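Local atomic coordinates of cupin 2 conserved barrel domain protein (Desulfovibrio desulfuricans subsp. desulfuricans str. G20, PDB entry 2Q30), a protein that is of unknown function but adopts the double-stranded beta-helix fold of the RmlC-like cupins and assembles as a pair of subunits. Residues F40-L46 against V94-M100; L57-E63 against M100-I106. One frame throughout, in Å; residues are numbered along the deposited sequence.

Interaction 1: F40-L46 against V94-M100; sequences FKAGQEL and VRAVTDM
Two charged pairs, one at the turn and one on the strands, tie the segments together. Lys41 NZ forms a salt bridge with Asp99 OD2 at 2.8 Å, and Asp99 OD1 accepts from Ala42 N at 2.9 Å, so one carboxylate grips side chain and backbone of the 41-44 turn. The looser bridge, Arg95 NH2 to Glu45 OE2 at 3.3 Å, is weak; Arg95 has its stronger partner in Asp73. The backbones run antiparallel, with hydrogen-bonded pairs at both ends: Phe40 with Met100 (Phe40 N to Met100 O 2.7 Å) and Leu46 with Val94 (Leu46 N to Val94 O 2.7 Å); Glu45 and Arg95 form a non-hydrogen-bonded pair. Lys41 to Gln44 is a type II turn whose Gly43 sits at phi 89°, psi -12°, where a CB would jam against the preceding carbonyl O, calling for glycine; Gly43 N reaches Ala96 O at 2.7 Å, and Ala96 N Gln44 O at 2.8 Å. Phe40 CB lies 3.4 Å from Ala96 CB, its CE2 3.9 Å from Val94 CG1. Selenomethionine Met100 adds an oblique Met-aromatic contact, SE 5.2 Å from the Phe40 ring centroid. Paired connections passing between sheets belong to the double-stranded beta-helix of cupins.

Interaction 2: L57-E63 against M100-I106; sequences LNIVVLE and MKVLVTI
Leu62 (67 Å²), Leu103 (61 Å²) and Lys101 (57 Å²) lose the most surface to this contact. Strands 57-63 and 100-106 run antiparallel, axes 4.6 Å apart at 154°. Leu103 faces Val60 in a hydrogen-bonded pair (Val60 N to Leu103 O 2.8 Å, Leu103 N to Val60 O 2.9 Å); Asn58 and Thr105 repeat it (Asn58 N to Thr105 O 2.9 Å), while Leu57-Ile106, Ile59-Val104 and Val61-Val102 are non-hydrogen-bonded pairs. Opposite Lys101 the register slips by one: Lys101 O receives both Leu62 N at 2.9 Å and Glu63 N at 3.3 Å, and Lys101 N returns to Glu63 O at 3.0 Å. Leu62, at phi -85°, psi -38°, points its CA-CB bond toward strand 100-106, its m,t side chain placing CD1 4.2 Å from Leu103 CB. Lys101, extended, carries NZ away to Leu11 O. On the Asn58-Leu103 face a water bridges the strands, donating to Asn58 OD1 (3.0 Å) and weakly to Leu103 O (3.0 Å), 2.6 Å from Thr105 OG1; Val60 and Leu62 of the second subunit pack there. The other face is aliphatic: Ile59 CG2 lies 3.8 Å from Val102 CB, Leu57 CD1 3.8 Å from Val104 CG1. A classic beta bulge ends this central strand pair of the cupin barrel.

Past strand 23-29 the chain leaves strand 34-40, rounds the 41-44 turn into strand 45-49, and then runs through strand 56-63. After strands 66-69, 75-78 and 82-87 it comes back along 92-96 and, past the 97-99 connection, along 100-107. Interaction 1 closes a loop of 47 intervening residues and interaction 2 one of 36; because the segments alternate along the sequence, the two loops cross. Met100 belongs to both. Interaction 1 links the paired passages between the four-stranded and five-stranded sheets, whereas interaction 2 lies within the five-stranded one. They meet between the sheets, where Val94 CG2 packs 3.9 Å from Ile59 CD1 and Phe40 CE2 3.9 Å from Val102 CG2.

Interaction 1: F40-L46 against V94-M100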
ATOM      1  N   PHE A  40       3.252  -3.087 -14.972  1.00 30.20           N
ATOM      2  CA  PHE A  40       2.817  -3.917 -16.057  1.00 28.82           C
ATOM      3  C   PHE A  40       2.253  -3.111 -17.190  1.00 29.82           C
ATOM      4  O   PHE A  40       1.536  -2.137 -16.964  1.00 29.31           O
ATOM      5  CB  PHE A  40       1.646  -4.784 -15.583  1.00 30.09           C
ATOM      6  CG  PHE A  40       1.917  -5.586 -14.351  1.00 27.75           C
ATOM      7  CD1 PHE A  40       2.464  -6.849 -14.440  1.00 32.02           C
ATOM      8  CD2 PHE A  40       1.586  -5.087 -13.088  1.00 32.94           C
ATOM      9  CE1 PHE A  40       2.693  -7.617 -13.293  1.00 30.92           C
ATOM     10  CE2 PHE A  40       1.809  -5.851 -11.940  1.00 30.86           C
ATOM     11  CZ  PHE A  40       2.356  -7.121 -12.057  1.00 30.09           C
ATOM     12  N   LYS A  41       2.578  -3.543 -18.406  1.00 30.00           N
ATOM     13  CA  LYS A  41       1.861  -3.111 -19.590  1.00 32.63           C
ATOM     14  C   LYS A  41       0.627  -4.005 -19.579  1.00 32.12           C
ATOM     15  O   LYS A  41       0.644  -5.096 -18.978  1.00 29.98           O
ATOM     16  CB  LYS A  41       2.639  -3.324 -20.893  1.00 33.77           C
ATOM     17  CG  LYS A  41       3.847  -2.406 -21.114  1.00 37.59           C
ATOM     18  CD  LYS A  41       3.487  -0.906 -21.198  1.00 48.56           C
ATOM     19  CE  LYS A  41       2.615  -0.485 -22.378  1.00 53.07           C
ATOM     20  NZ  LYS A  41       2.198   0.968 -22.224  1.00 50.10           N
ATOM     21  N   ALA A  42      -0.447  -3.523 -20.197  1.00 33.57           N
ATOM     22  CA  ALA A  42      -1.718  -4.261 -20.300  1.00 32.94           C
ATOM     23  C   ALA A  42      -1.459  -5.673 -20.835  1.00 32.93           C
ATOM     24  O   ALA A  42      -0.694  -5.839 -21.787  1.00 32.42           O
ATOM     25  CB  ALA A  42      -2.709  -3.507 -21.226  1.00 33.75           C
ATOM     26  N   GLY A  43      -2.033  -6.675 -20.175  1.00 32.03           N
ATOM     27  CA  GLY A  43      -1.850  -8.075 -20.559  1.00 32.95           C
ATOM     28  C   GLY A  43      -0.670  -8.777 -19.918  1.00 32.58           C
ATOM     29  O   GLY A  43      -0.580  -9.995 -20.010  1.00 33.07           O
ATOM     30  N   GLN A  44       0.237  -8.036 -19.274  1.00 31.99           N
ATOM     31  CA  GLN A  44       1.374  -8.661 -18.588  1.00 32.09           C
ATOM     32  C   GLN A  44       0.900  -9.194 -17.244  1.00 32.92           C
ATOM     33  O   GLN A  44      -0.165  -8.792 -16.712  1.00 32.68           O
ATOM     34  CB  GLN A  44       2.540  -7.709 -18.417  1.00 31.49           C
ATOM     35  CG  GLN A  44       3.124  -7.238 -19.741  1.00 29.01           C
ATOM     36  CD  GLN A  44       4.396  -6.414 -19.560  1.00 32.43           C
ATOM     37  OE1 GLN A  44       4.540  -5.683 -18.588  1.00 28.90           O
ATOM     38  NE2 GLN A  44       5.304  -6.503 -20.522  1.00 31.83           N
ATOM     39  N   GLU A  45       1.705 -10.092 -16.700  1.00 34.82           N
ATOM     40  CA  GLU A  45       1.345 -10.814 -15.509  1.00 36.38           C
ATOM     41  C   GLU A  45       2.531 -11.182 -14.653  1.00 34.35           C
ATOM     42  O   GLU A  45       3.577 -11.517 -15.168  1.00 35.10           O
ATOM     43  CB  GLU A  45       0.694 -12.111 -15.996  1.00 36.69           C
ATOM     44  CG  GLU A  45       0.078 -13.024 -14.963  1.00 44.91           C
ATOM     45  CD  GLU A  45      -0.445 -14.305 -15.588  1.00 43.55           C
ATOM     46  OE1 GLU A  45      -0.685 -14.325 -16.823  1.00 49.39           O
ATOM     47  OE2 GLU A  45      -0.604 -15.288 -14.832  1.00 59.36           O
ATOM     48  N   LEU A  46       2.327 -11.118 -13.347  1.00 33.20           N
ATOM     49  CA  LEU A  46       3.264 -11.615 -12.361  1.00 32.76           C
ATOM     50  C   LEU A  46       2.661 -13.000 -12.166  1.00 33.45           C
ATOM     51  O   LEU A  46       1.528 -13.099 -11.665  1.00 31.95           O
ATOM     52  CB  LEU A  46       3.197 -10.815 -11.073  1.00 33.66           C
ATOM     53  CG  LEU A  46       3.925 -11.334  -9.842  1.00 34.04           C
ATOM     54  CD1 LEU A  46       5.418 -11.538 -10.123  1.00 32.48           C
ATOM     55  CD2 LEU A  46       3.691 -10.338  -8.735  1.00 33.62           C
ATOM     56  N   VAL A  94      -0.555 -11.647 -10.192  1.00 31.47           N
ATOM     57  CA  VAL A  94      -1.259 -10.428 -10.633  1.00 32.76           C
ATOM     58  C   VAL A  94      -1.278 -10.397 -12.148  1.00 34.94           C
ATOM     59  O   VAL A  94      -0.259 -10.669 -12.741  1.00 36.13           O
ATOM     60  CB  VAL A  94      -0.549  -9.170 -10.130  1.00 35.55           C
ATOM     61  CG1 VAL A  94      -1.234  -7.936 -10.653  1.00 37.73           C
ATOM     62  CG2 VAL A  94      -0.498  -9.143  -8.596  1.00 35.11           C
ATOM     63  N   ARG A  95      -2.431 -10.078 -12.741  1.00 32.70           N
ATOM     64  CA  ARG A  95      -2.597  -9.954 -14.179  1.00 34.86           C
ATOM     65  C   ARG A  95      -3.092  -8.545 -14.460  1.00 34.28           C
ATOM     66  O   ARG A  95      -4.039  -8.099 -13.831  1.00 34.26           O
ATOM     67  CB  ARG A  95      -3.601 -10.983 -14.656  1.00 35.37           C
ATOM     68  CG  ARG A  95      -3.636 -11.171 -16.149  1.00 41.89           C
ATOM     69  CD  ARG A  95      -4.564 -12.323 -16.475  1.00 40.98           C
ATOM     70  NE  ARG A  95      -3.965 -13.571 -16.041  1.00 46.90           N
ATOM     71  CZ  ARG A  95      -4.581 -14.615 -15.480  1.00 44.94           C
ATOM     72  NH1 ARG A  95      -5.871 -14.628 -15.163  1.00 48.90           N
ATOM     73  NH2 ARG A  95      -3.850 -15.657 -15.162  1.00 43.84           N
ATOM     74  N   ALA A  96      -2.440  -7.843 -15.380  1.00 31.88           N
ATOM     75  CA  ALA A  96      -2.820  -6.494 -15.729  1.00 30.66           C
ATOM     76  C   ALA A  96      -3.803  -6.523 -16.903  1.00 31.28           C
ATOM     77  O   ALA A  96      -3.498  -7.115 -17.947  1.00 29.99           O
ATOM     78  CB  ALA A  96      -1.619  -5.714 -16.112  1.00 28.98           C
ATOM     79  N   VAL A  97      -4.970  -5.899 -16.732  1.00 31.01           N
ATOM     80  CA  VAL A  97      -5.941  -5.728 -17.827  1.00 31.45           C
ATOM     81  C   VAL A  97      -5.541  -4.452 -18.596  1.00 31.90           C
ATOM     82  O   VAL A  97      -5.514  -4.451 -19.821  1.00 32.65           O
ATOM     83  CB  VAL A  97      -7.405  -5.688 -17.325  1.00 31.77           C
ATOM     84  CG1 VAL A  97      -8.351  -5.267 -18.460  1.00 35.31           C
ATOM     85  CG2 VAL A  97      -7.803  -7.069 -16.743  1.00 31.03           C
ATOM     86  N   THR A  98      -5.294  -3.366 -17.862  1.00 32.56           N
ATOM     87  CA  THR A  98      -4.795  -2.112 -18.421  1.00 31.93           C
ATOM     88  C   THR A  98      -3.342  -2.010 -17.970  1.00 31.64           C
ATOM     89  O   THR A  98      -2.847  -2.858 -17.205  1.00 32.07           O
ATOM     90  CB  THR A  98      -5.552  -0.861 -17.872  1.00 33.67           C
ATOM     91  OG1 THR A  98      -5.309  -0.705 -16.462  1.00 34.26           O
ATOM     92  CG2 THR A  98      -7.050  -0.938 -18.105  1.00 30.46           C
ATOM     93  N   ASP A  99      -2.646  -0.954 -18.406  1.00 32.46           N
ATOM     94  CA  ASP A  99      -1.289  -0.666 -17.858  1.00 31.67           C
ATOM     95  C   ASP A  99      -1.527  -0.468 -16.353  1.00 31.71           C
ATOM     96  O   ASP A  99      -2.478   0.204 -15.957  1.00 31.38           O
ATOM     97  CB  ASP A  99      -0.658   0.575 -18.452  1.00 31.55           C
ATOM     98  CG  ASP A  99      -0.304   0.428 -19.920  1.00 29.27           C
ATOM     99  OD1 ASP A  99      -0.367  -0.673 -20.487  1.00 34.63           O
ATOM    100  OD2 ASP A  99       0.104   1.446 -20.481  1.00 34.13           O
HETATM  101  N   MSE A 100      -0.678  -1.074 -15.534  1.00 32.73           N
HETATM  102  CA  MSE A 100      -0.953  -1.169 -14.115  1.00 30.85           C
HETATM  103  C   MSE A 100       0.295  -1.158 -13.275  1.00 31.26           C
HETATM  104  O   MSE A 100       1.333  -1.691 -13.680  1.00 33.65           O
HETATM  105  CB  MSE A 100      -1.662  -2.496 -13.895  1.00 29.13           C
HETATM  106  CG  MSE A 100      -2.316  -2.703 -12.558  1.00 38.33           C
HETATM  107 SE   MSE A 100      -2.732  -4.583 -12.366  0.75 35.86          SE
HETATM  108  CE  MSE A 100      -1.128  -5.174 -11.663  1.00 33.36           C
TER

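Interaction 2: L57-E63 against M100-I106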
ATOM      1  N   LEU A  57       1.544 -10.967   2.826  1.00 29.78           N
ATOM      2  CA  LEU A  57       1.788  -9.837   1.939  1.00 31.29           C
ATOM      3  C   LEU A  57       0.498  -9.098   1.702  1.00 31.65           C
ATOM      4  O   LEU A  57      -0.585  -9.667   1.852  1.00 29.74           O
ATOM      5  CB  LEU A  57       2.388 -10.225   0.582  1.00 31.00           C
ATOM      6  CG  LEU A  57       1.510 -10.991  -0.430  1.00 35.44           C
ATOM      7  CD1 LEU A  57       2.072 -10.868  -1.823  1.00 45.68           C
ATOM      8  CD2 LEU A  57       1.391 -12.419  -0.030  1.00 42.14           C
ATOM      9  N   ASN A  58       0.618  -7.828   1.321  1.00 29.47           N
ATOM     10  CA  ASN A  58      -0.540  -7.113   0.818  1.00 32.60           C
ATOM     11  C   ASN A  58      -0.124  -6.560  -0.543  1.00 32.17           C
ATOM     12  O   ASN A  58       1.044  -6.179  -0.721  1.00 33.52           O
ATOM     13  CB  ASN A  58      -1.134  -6.107   1.817  1.00 34.43           C
ATOM     14  CG  ASN A  58      -0.341  -4.822   1.949  1.00 38.96           C
ATOM     15  OD1 ASN A  58      -0.329  -3.996   1.064  1.00 46.22           O
ATOM     16  ND2 ASN A  58       0.226  -4.615   3.106  1.00 38.54           N
ATOM     17  N   ILE A  59      -1.040  -6.571  -1.494  1.00 30.52           N
ATOM     18  CA  ILE A  59      -0.796  -6.051  -2.833  1.00 31.02           C
ATOM     19  C   ILE A  59      -1.798  -4.927  -3.033  1.00 32.19           C
ATOM     20  O   ILE A  59      -2.994  -5.192  -3.032  1.00 29.75           O
ATOM     21  CB  ILE A  59      -0.988  -7.096  -3.929  1.00 31.91           C
ATOM     22  CG1 ILE A  59      -0.099  -8.313  -3.678  1.00 32.38           C
ATOM     23  CG2 ILE A  59      -0.735  -6.451  -5.304  1.00 29.14           C
ATOM     24  CD1 ILE A  59      -0.169  -9.407  -4.743  1.00 31.91           C
ATOM     25  N   VAL A  60      -1.307  -3.705  -3.242  1.00 30.15           N
ATOM     26  CA  VAL A  60      -2.160  -2.536  -3.423  1.00 30.99           C
ATOM     27  C   VAL A  60      -2.097  -2.075  -4.871  1.00 30.20           C
ATOM     28  O   VAL A  60      -1.017  -1.856  -5.385  1.00 31.78           O
ATOM     29  CB  VAL A  60      -1.689  -1.381  -2.516  1.00 32.88           C
ATOM     30  CG1 VAL A  60      -2.683  -0.194  -2.637  1.00 36.82           C
ATOM     31  CG2 VAL A  60      -1.601  -1.881  -1.082  1.00 34.66           C
ATOM     32  N   VAL A  61      -3.250  -1.920  -5.526  1.00 30.09           N
ATOM     33  CA  VAL A  61      -3.280  -1.457  -6.914  1.00 29.90           C
ATOM     34  C   VAL A  61      -3.221   0.074  -6.860  1.00 28.23           C
ATOM     35  O   VAL A  61      -4.154   0.713  -6.405  1.00 28.86           O
ATOM     36  CB  VAL A  61      -4.532  -1.919  -7.703  1.00 28.23           C
ATOM     37  CG1 VAL A  61      -4.432  -1.467  -9.141  1.00 28.14           C
ATOM     38  CG2 VAL A  61      -4.692  -3.452  -7.621  1.00 28.46           C
ATOM     39  N   LEU A  62      -2.115   0.625  -7.336  1.00 30.03           N
ATOM     40  CA  LEU A  62      -1.881   2.070  -7.353  1.00 32.06           C
ATOM     41  C   LEU A  62      -2.466   2.745  -8.559  1.00 31.52           C
ATOM     42  O   LEU A  62      -2.881   3.888  -8.479  1.00 32.41           O
ATOM     43  CB  LEU A  62      -0.390   2.352  -7.390  1.00 31.10           C
ATOM     44  CG  LEU A  62       0.477   1.728  -6.314  1.00 35.28           C
ATOM     45  CD1 LEU A  62       1.934   2.024  -6.655  1.00 36.35           C
ATOM     46  CD2 LEU A  62       0.081   2.260  -4.948  1.00 34.49           C
ATOM     47  N   GLU A  63      -2.379   2.078  -9.700  1.00 30.82           N
ATOM     48  CA  GLU A  63      -2.853   2.643 -10.951  1.00 31.77           C
ATOM     49  C   GLU A  63      -3.228   1.527 -11.873  1.00 31.26           C
ATOM     50  O   GLU A  63      -2.586   0.457 -11.863  1.00 30.81           O
ATOM     51  CB  GLU A  63      -1.763   3.550 -11.549  1.00 33.27           C
ATOM     52  CG  GLU A  63      -2.005   4.175 -12.944  1.00 35.70           C
ATOM     53  CD  GLU A  63      -3.169   5.152 -13.051  1.00 46.83           C
ATOM     54  OE1 GLU A  63      -3.983   5.300 -12.125  1.00 49.38           O
ATOM     55  OE2 GLU A  63      -3.288   5.781 -14.124  1.00 59.80           O
HETATM   56  N   MSE A 100      -0.678  -1.074 -15.534  1.00 32.73           N
HETATM   57  CA  MSE A 100      -0.953  -1.169 -14.115  1.00 30.85           C
HETATM   58  C   MSE A 100       0.295  -1.158 -13.275  1.00 31.26           C
HETATM   59  O   MSE A 100       1.333  -1.691 -13.680  1.00 33.65           O
HETATM   60  CB  MSE A 100      -1.662  -2.496 -13.895  1.00 29.13           C
HETATM   61  CG  MSE A 100      -2.316  -2.703 -12.558  1.00 38.33           C
HETATM   62 SE   MSE A 100      -2.732  -4.583 -12.366  0.75 35.86          SE
HETATM   63  CE  MSE A 100      -1.128  -5.174 -11.663  1.00 33.36           C
ATOM     64  N   LYS A 101       0.190  -0.541 -12.103  1.00 31.04           N
ATOM     65  CA  LYS A 101       1.258  -0.597 -11.122  1.00 29.56           C
ATOM     66  C   LYS A 101       0.669  -0.998  -9.777  1.00 30.29           C
ATOM     67  O   LYS A 101      -0.402  -0.501  -9.364  1.00 31.54           O
ATOM     68  CB  LYS A 101       2.062   0.690 -11.049  1.00 29.07           C
ATOM     69  CG  LYS A 101       3.327   0.572 -10.237  1.00 29.55           C
ATOM     70  CD  LYS A 101       4.191   1.817 -10.346  1.00 27.18           C
ATOM     71  CE  LYS A 101       5.517   1.707  -9.573  1.00 31.07           C
ATOM     72  NZ  LYS A 101       6.407   2.893  -9.876  1.00 27.95           N
ATOM     73  N   VAL A 102       1.375  -1.911  -9.112  1.00 31.02           N
ATOM     74  CA  VAL A 102       1.012  -2.374  -7.775  1.00 30.98           C
ATOM     75  C   VAL A 102       2.193  -2.266  -6.828  1.00 30.51           C
ATOM     76  O   VAL A 102       3.329  -2.251  -7.266  1.00 29.99           O
ATOM     77  CB  VAL A 102       0.462  -3.837  -7.773  1.00 32.06           C
ATOM     78  CG1 VAL A 102      -0.761  -3.928  -8.682  1.00 30.20           C
ATOM     79  CG2 VAL A 102       1.539  -4.849  -8.156  1.00 31.12           C
ATOM     80  N   LEU A 103       1.885  -2.186  -5.534  1.00 31.60           N
ATOM     81  CA  LEU A 103       2.877  -2.140  -4.470  1.00 29.97           C
ATOM     82  C   LEU A 103       2.644  -3.335  -3.584  1.00 30.08           C
ATOM     83  O   LEU A 103       1.533  -3.564  -3.140  1.00 32.00           O
ATOM     84  CB  LEU A 103       2.725  -0.866  -3.646  1.00 28.56           C
ATOM     85  CG  LEU A 103       3.871  -0.606  -2.653  1.00 27.93           C
ATOM     86  CD1 LEU A 103       5.231  -0.474  -3.365  1.00 28.17           C
ATOM     87  CD2 LEU A 103       3.557   0.675  -1.865  1.00 31.05           C
ATOM     88  N   VAL A 104       3.705  -4.074  -3.315  1.00 31.61           N
ATOM     89  CA  VAL A 104       3.638  -5.251  -2.487  1.00 30.38           C
ATOM     90  C   VAL A 104       4.445  -4.995  -1.240  1.00 30.43           C
ATOM     91  O   VAL A 104       5.571  -4.583  -1.355  1.00 31.03           O
ATOM     92  CB  VAL A 104       4.204  -6.481  -3.241  1.00 32.82           C
ATOM     93  CG1 VAL A 104       4.135  -7.764  -2.340  1.00 30.01           C
ATOM     94  CG2 VAL A 104       3.453  -6.670  -4.542  1.00 31.01           C
ATOM     95  N   THR A 105       3.854  -5.251  -0.071  1.00 29.90           N
ATOM     96  CA  THR A 105       4.496  -5.161   1.243  1.00 30.24           C
ATOM     97  C   THR A 105       4.419  -6.562   1.845  1.00 30.97           C
ATOM     98  O   THR A 105       3.335  -7.135   1.941  1.00 29.18           O
ATOM     99  CB  THR A 105       3.819  -4.138   2.175  1.00 30.37           C
ATOM    100  OG1 THR A 105       3.852  -2.857   1.523  1.00 33.67           O
ATOM    101  CG2 THR A 105       4.583  -4.061   3.516  1.00 29.19           C
ATOM    102  N   ILE A 106       5.571  -7.088   2.218  1.00 29.27           N
ATOM    103  CA  ILE A 106       5.746  -8.446   2.720  1.00 31.39           C
ATOM    104  C   ILE A 106       6.310  -8.335   4.127  1.00 29.27           C
ATOM    105  O   ILE A 106       7.335  -7.694   4.299  1.00 28.36           O
ATOM    106  CB  ILE A 106       6.731  -9.227   1.817  1.00 32.03           C
ATOM    107  CG1 ILE A 106       6.358  -9.083   0.320  1.00 34.46           C
ATOM    108  CG2 ILE A 106       6.784 -10.674   2.254  1.00 30.29           C
ATOM    109  CD1 ILE A 106       7.419  -9.623  -0.627  1.00 36.35           C
TER
HETATM  110  O   HOH W   1       1.973  -2.646  -0.327  1.00 27.10           O